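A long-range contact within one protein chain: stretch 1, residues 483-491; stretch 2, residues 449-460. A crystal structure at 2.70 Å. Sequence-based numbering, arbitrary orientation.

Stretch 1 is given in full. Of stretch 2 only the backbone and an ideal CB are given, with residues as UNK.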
# COMPACT_ATOMS: atom_id res chain seq x y z
N ASN A 483 2.54 -23.56 28.44
CA ASN A 483 2.42 -23.04 27.08
C ASN A 483 1.82 -21.66 27.12
O ASN A 483 1.22 -21.30 28.12
CB ASN A 483 1.55 -23.94 26.21
CG ASN A 483 2.28 -25.04 25.52
OD1 ASN A 483 3.37 -24.86 25.00
ND2 ASN A 483 1.64 -26.19 25.41
N PHE A 484 1.98 -20.87 26.05
CA PHE A 484 1.39 -19.53 26.09
C PHE A 484 -0.05 -19.58 25.56
O PHE A 484 -0.42 -20.50 24.82
CB PHE A 484 2.24 -18.51 25.32
CG PHE A 484 3.67 -18.42 25.79
CD1 PHE A 484 3.97 -18.28 27.15
CD2 PHE A 484 4.72 -18.46 24.88
CE1 PHE A 484 5.29 -18.21 27.58
CE2 PHE A 484 6.04 -18.37 25.32
CZ PHE A 484 6.32 -18.25 26.67
N LYS A 485 -0.84 -18.58 25.97
CA LYS A 485 -2.26 -18.43 25.65
C LYS A 485 -2.60 -18.72 24.17
O LYS A 485 -3.56 -19.45 23.92
CB LYS A 485 -2.73 -17.00 26.02
CG LYS A 485 -4.23 -16.74 25.76
CD LYS A 485 -4.62 -15.25 25.82
CE LYS A 485 -6.12 -15.07 25.68
NZ LYS A 485 -6.53 -14.47 24.37
N ASN A 486 -1.85 -18.16 23.20
CA ASN A 486 -2.25 -18.25 21.81
C ASN A 486 -1.29 -18.98 20.85
O ASN A 486 -1.57 -18.96 19.65
CB ASN A 486 -2.45 -16.83 21.27
CG ASN A 486 -3.73 -16.18 21.74
OD1 ASN A 486 -4.79 -16.81 21.81
ND2 ASN A 486 -3.67 -14.89 21.99
N THR A 487 -0.23 -19.65 21.33
CA THR A 487 0.70 -20.34 20.42
C THR A 487 0.00 -21.47 19.61
O THR A 487 0.50 -21.84 18.55
CB THR A 487 1.92 -20.89 21.15
OG1 THR A 487 1.50 -21.49 22.36
CG2 THR A 487 2.93 -19.83 21.48
N TYR A 488 -1.17 -21.94 20.06
CA TYR A 488 -1.95 -22.98 19.39
C TYR A 488 -2.45 -22.47 18.03
O TYR A 488 -2.74 -23.29 17.16
CB TYR A 488 -3.13 -23.46 20.28
CG TYR A 488 -4.27 -22.46 20.40
CD1 TYR A 488 -4.24 -21.44 21.34
CD2 TYR A 488 -5.39 -22.55 19.57
CE1 TYR A 488 -5.27 -20.51 21.44
CE2 TYR A 488 -6.43 -21.63 19.66
CZ TYR A 488 -6.37 -20.62 20.60
OH TYR A 488 -7.39 -19.70 20.67
N LEU A 489 -2.54 -21.14 17.86
CA LEU A 489 -2.95 -20.46 16.62
C LEU A 489 -1.91 -20.50 15.50
O LEU A 489 -2.28 -20.32 14.35
CB LEU A 489 -3.27 -18.98 16.89
CG LEU A 489 -4.45 -18.66 17.81
CD1 LEU A 489 -4.41 -17.22 18.20
CD2 LEU A 489 -5.78 -18.96 17.13
N LEU A 490 -0.61 -20.67 15.83
CA LEU A 490 0.48 -20.64 14.86
C LEU A 490 0.40 -21.82 13.90
O LEU A 490 0.71 -22.96 14.28
CB LEU A 490 1.85 -20.61 15.58
CG LEU A 490 3.06 -20.25 14.72
CD1 LEU A 490 2.98 -18.79 14.24
CD2 LEU A 490 4.34 -20.48 15.48
N THR A 491 0.03 -21.54 12.64
CA THR A 491 -0.13 -22.57 11.61
C THR A 491 0.91 -22.42 10.46
O THR A 491 1.05 -23.35 9.67
CB THR A 491 -1.57 -22.56 11.06
OG1 THR A 491 -1.85 -21.28 10.48
CG2 THR A 491 -2.61 -22.91 12.14
N UNK A 449 12.36 -14.32 18.46
CA UNK A 449 11.55 -13.30 19.17
C UNK A 449 10.41 -13.92 20.03
O UNK A 449 9.22 -13.76 19.74
CB UNK A 449 10.95 -12.33 18.15
N UNK A 450 10.81 -14.57 21.15
CA UNK A 450 9.95 -15.26 22.11
C UNK A 450 8.90 -14.33 22.71
O UNK A 450 7.77 -14.76 22.95
CB UNK A 450 10.80 -15.87 23.23
N UNK A 451 9.26 -13.06 22.95
CA UNK A 451 8.39 -12.06 23.56
C UNK A 451 7.11 -11.81 22.72
O UNK A 451 6.14 -11.28 23.26
CB UNK A 451 9.16 -10.75 23.74
N UNK A 452 7.06 -12.24 21.46
CA UNK A 452 5.85 -12.11 20.66
C UNK A 452 4.81 -13.09 21.14
O UNK A 452 3.62 -12.77 21.21
CB UNK A 452 6.15 -12.33 19.18
N UNK A 453 5.28 -14.28 21.53
CA UNK A 453 4.49 -15.41 21.97
C UNK A 453 4.22 -15.34 23.48
O UNK A 453 3.08 -15.59 23.88
CB UNK A 453 5.20 -16.72 21.61
N UNK A 454 5.21 -14.95 24.31
CA UNK A 454 4.99 -14.85 25.76
C UNK A 454 3.93 -13.78 26.09
O UNK A 454 3.19 -13.95 27.04
CB UNK A 454 6.30 -14.52 26.47
N UNK A 455 3.79 -12.74 25.26
CA UNK A 455 2.78 -11.69 25.47
C UNK A 455 1.40 -12.09 24.95
O UNK A 455 0.42 -11.37 25.19
CB UNK A 455 3.22 -10.40 24.79
N UNK A 456 1.33 -13.23 24.25
CA UNK A 456 0.11 -13.79 23.71
C UNK A 456 -0.40 -13.11 22.46
O UNK A 456 -1.60 -12.82 22.35
CB UNK A 456 -0.98 -13.75 24.78
N UNK A 457 0.49 -12.84 21.50
CA UNK A 457 0.11 -12.24 20.23
C UNK A 457 -0.69 -13.29 19.45
O UNK A 457 -0.32 -14.47 19.49
CB UNK A 457 1.33 -11.77 19.44
N UNK A 458 -1.85 -12.92 18.85
CA UNK A 458 -2.67 -13.93 18.18
C UNK A 458 -2.12 -14.30 16.80
O UNK A 458 -2.85 -14.32 15.80
CB UNK A 458 -4.11 -13.43 18.04
N UNK A 459 -0.83 -14.62 16.76
CA UNK A 459 -0.12 -14.94 15.52
C UNK A 459 -0.47 -16.33 14.97
O UNK A 459 -0.24 -17.34 15.62
CB UNK A 459 1.39 -14.85 15.76
N UNK A 460 -0.98 -16.35 13.74
CA UNK A 460 -1.27 -17.57 13.02
C UNK A 460 -0.12 -17.88 12.01
O UNK A 460 0.04 -19.02 11.58
CB UNK A 460 -2.62 -17.44 12.30

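Position 449 has nothing of stretch 1 within 5.5 Å of its ideal CB, so the contact sets no demand there; its phi of -76° admits proline among many others, and Pro 449 is deposited. At 450 the CA-to-CB bond runs sideways and the ideal CB touches nothing, yet the ring of Phe 484 lies farther out. A short residue would leave that ring alone, while a long one with a flexible aliphatic stem could reach it. The residue is Lys 450, all four chi angles t, and its CE comes 3.6 Å from CZ of Phe 484, at the ring edge.

Positions 451 and 452 lie in a helical turn and approach nothing in stretch 1, so this contact leaves both open; they are Glu 451 and Leu 452.

At 453 the ideal CB sits 3.7 Å from CD2 of Phe 484 and 3.9 Å from CG2 of Thr 487, with the methyls of Leu 490 farther along. Carbon is on offer throughout, so an aliphatic or aromatic side chain suits. Phe 453, chi1 m, places CD1 3.7 Å from CG2 of Thr 487 and CE1 4.1 Å from CD2 of Leu 490. Water 1 donates to O of Phe 453 (2.7 Å) and accepts from N of Asn 486 (3.1 Å).

At 454 the CA lies 3.5 Å from the centroid of the Phe 484 ring, almost on its normal, and the ideal CB is 3.7 Å from CZ. A small residue is the economical choice. Ser 454 is small, and its CB stays 3.7 Å from CZ of Phe 484.

Position 455 points away and could take many residues; Thr 455 turns its OG1 back to O of Glu 451 at 2.7 Å.

Position 456 has phi 77° and psi 46°, which by itself favours glycine, with asparagine a plausible second. Gly 456 is the first residue to leave helical angles, in a Schellman motif, and its O accepts from ND2 of Asn 486 at 2.9 Å.

At 457 CA-to-CB points away from stretch 1, so this contact would accept many side chains; Ser 457 donates from OG to O of Leu 452 at 2.7 Å.

At 458 the ideal CB is 3.8 Å from CD1 of Leu 489, so a compact apolar residue fits, and a phi of -79° allows proline. Pro 458 brings its CB to 4.0 Å from that same CD1.

Position 459 looks sideways, its ideal CB 4.5 Å from CD1 of Leu 490, which invites an aliphatic residue. In Leu 459 the carbonyl does more: water 2 donates to its O (2.5 Å) and to O of Asn 486 (2.9 Å).

At 460 the ideal CB is 3.5 Å from O of Leu 489, favouring something small or polar. Ser 460 accepts at its O from N of Thr 491 (2.7 Å), while its CA approaches O of Leu 489 at 3.2 Å in a CA-H...O contact.

Stretch 2, residues 449-460: PKELFSTGSPLS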
# COMPACT_ATOMS: atom_id res chain seq x y z
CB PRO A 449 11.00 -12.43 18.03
CG PRO A 449 10.96 -13.35 16.83
CD PRO A 449 12.06 -14.37 17.01
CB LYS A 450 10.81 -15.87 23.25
CG LYS A 450 10.00 -16.61 24.32
CD LYS A 450 10.83 -17.34 25.40
CE LYS A 450 9.94 -17.87 26.50
NZ LYS A 450 10.64 -18.85 27.36
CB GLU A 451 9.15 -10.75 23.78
CG GLU A 451 10.34 -10.87 24.73
CD GLU A 451 11.69 -11.27 24.17
OE1 GLU A 451 11.80 -11.59 22.96
OE2 GLU A 451 12.66 -11.24 24.96
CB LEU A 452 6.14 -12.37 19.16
CG LEU A 452 6.83 -11.26 18.37
CD1 LEU A 452 7.25 -11.77 17.01
CD2 LEU A 452 5.90 -10.06 18.19
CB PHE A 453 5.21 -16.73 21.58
CG PHE A 453 5.40 -16.81 20.08
CD1 PHE A 453 4.35 -17.18 19.25
CD2 PHE A 453 6.59 -16.39 19.49
CE1 PHE A 453 4.50 -17.18 17.86
CE2 PHE A 453 6.74 -16.38 18.09
CZ PHE A 453 5.69 -16.77 17.29
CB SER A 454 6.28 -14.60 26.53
OG SER A 454 6.86 -13.34 26.29
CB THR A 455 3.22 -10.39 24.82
OG1 THR A 455 3.50 -10.66 23.45
CG2 THR A 455 4.43 -9.79 25.52
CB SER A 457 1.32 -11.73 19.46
OG SER A 457 2.05 -10.79 20.23
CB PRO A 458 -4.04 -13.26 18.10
CG PRO A 458 -3.76 -11.82 18.05
CD PRO A 458 -2.47 -11.58 18.77
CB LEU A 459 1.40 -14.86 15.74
CG LEU A 459 1.94 -13.48 15.98
CD1 LEU A 459 3.32 -13.55 16.54
CD2 LEU A 459 1.88 -12.63 14.72
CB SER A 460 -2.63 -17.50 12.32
OG SER A 460 -2.79 -16.39 11.45
O HOH W 1 0.93 -16.85 22.72
O HOH W 2 0.53 -17.97 17.91
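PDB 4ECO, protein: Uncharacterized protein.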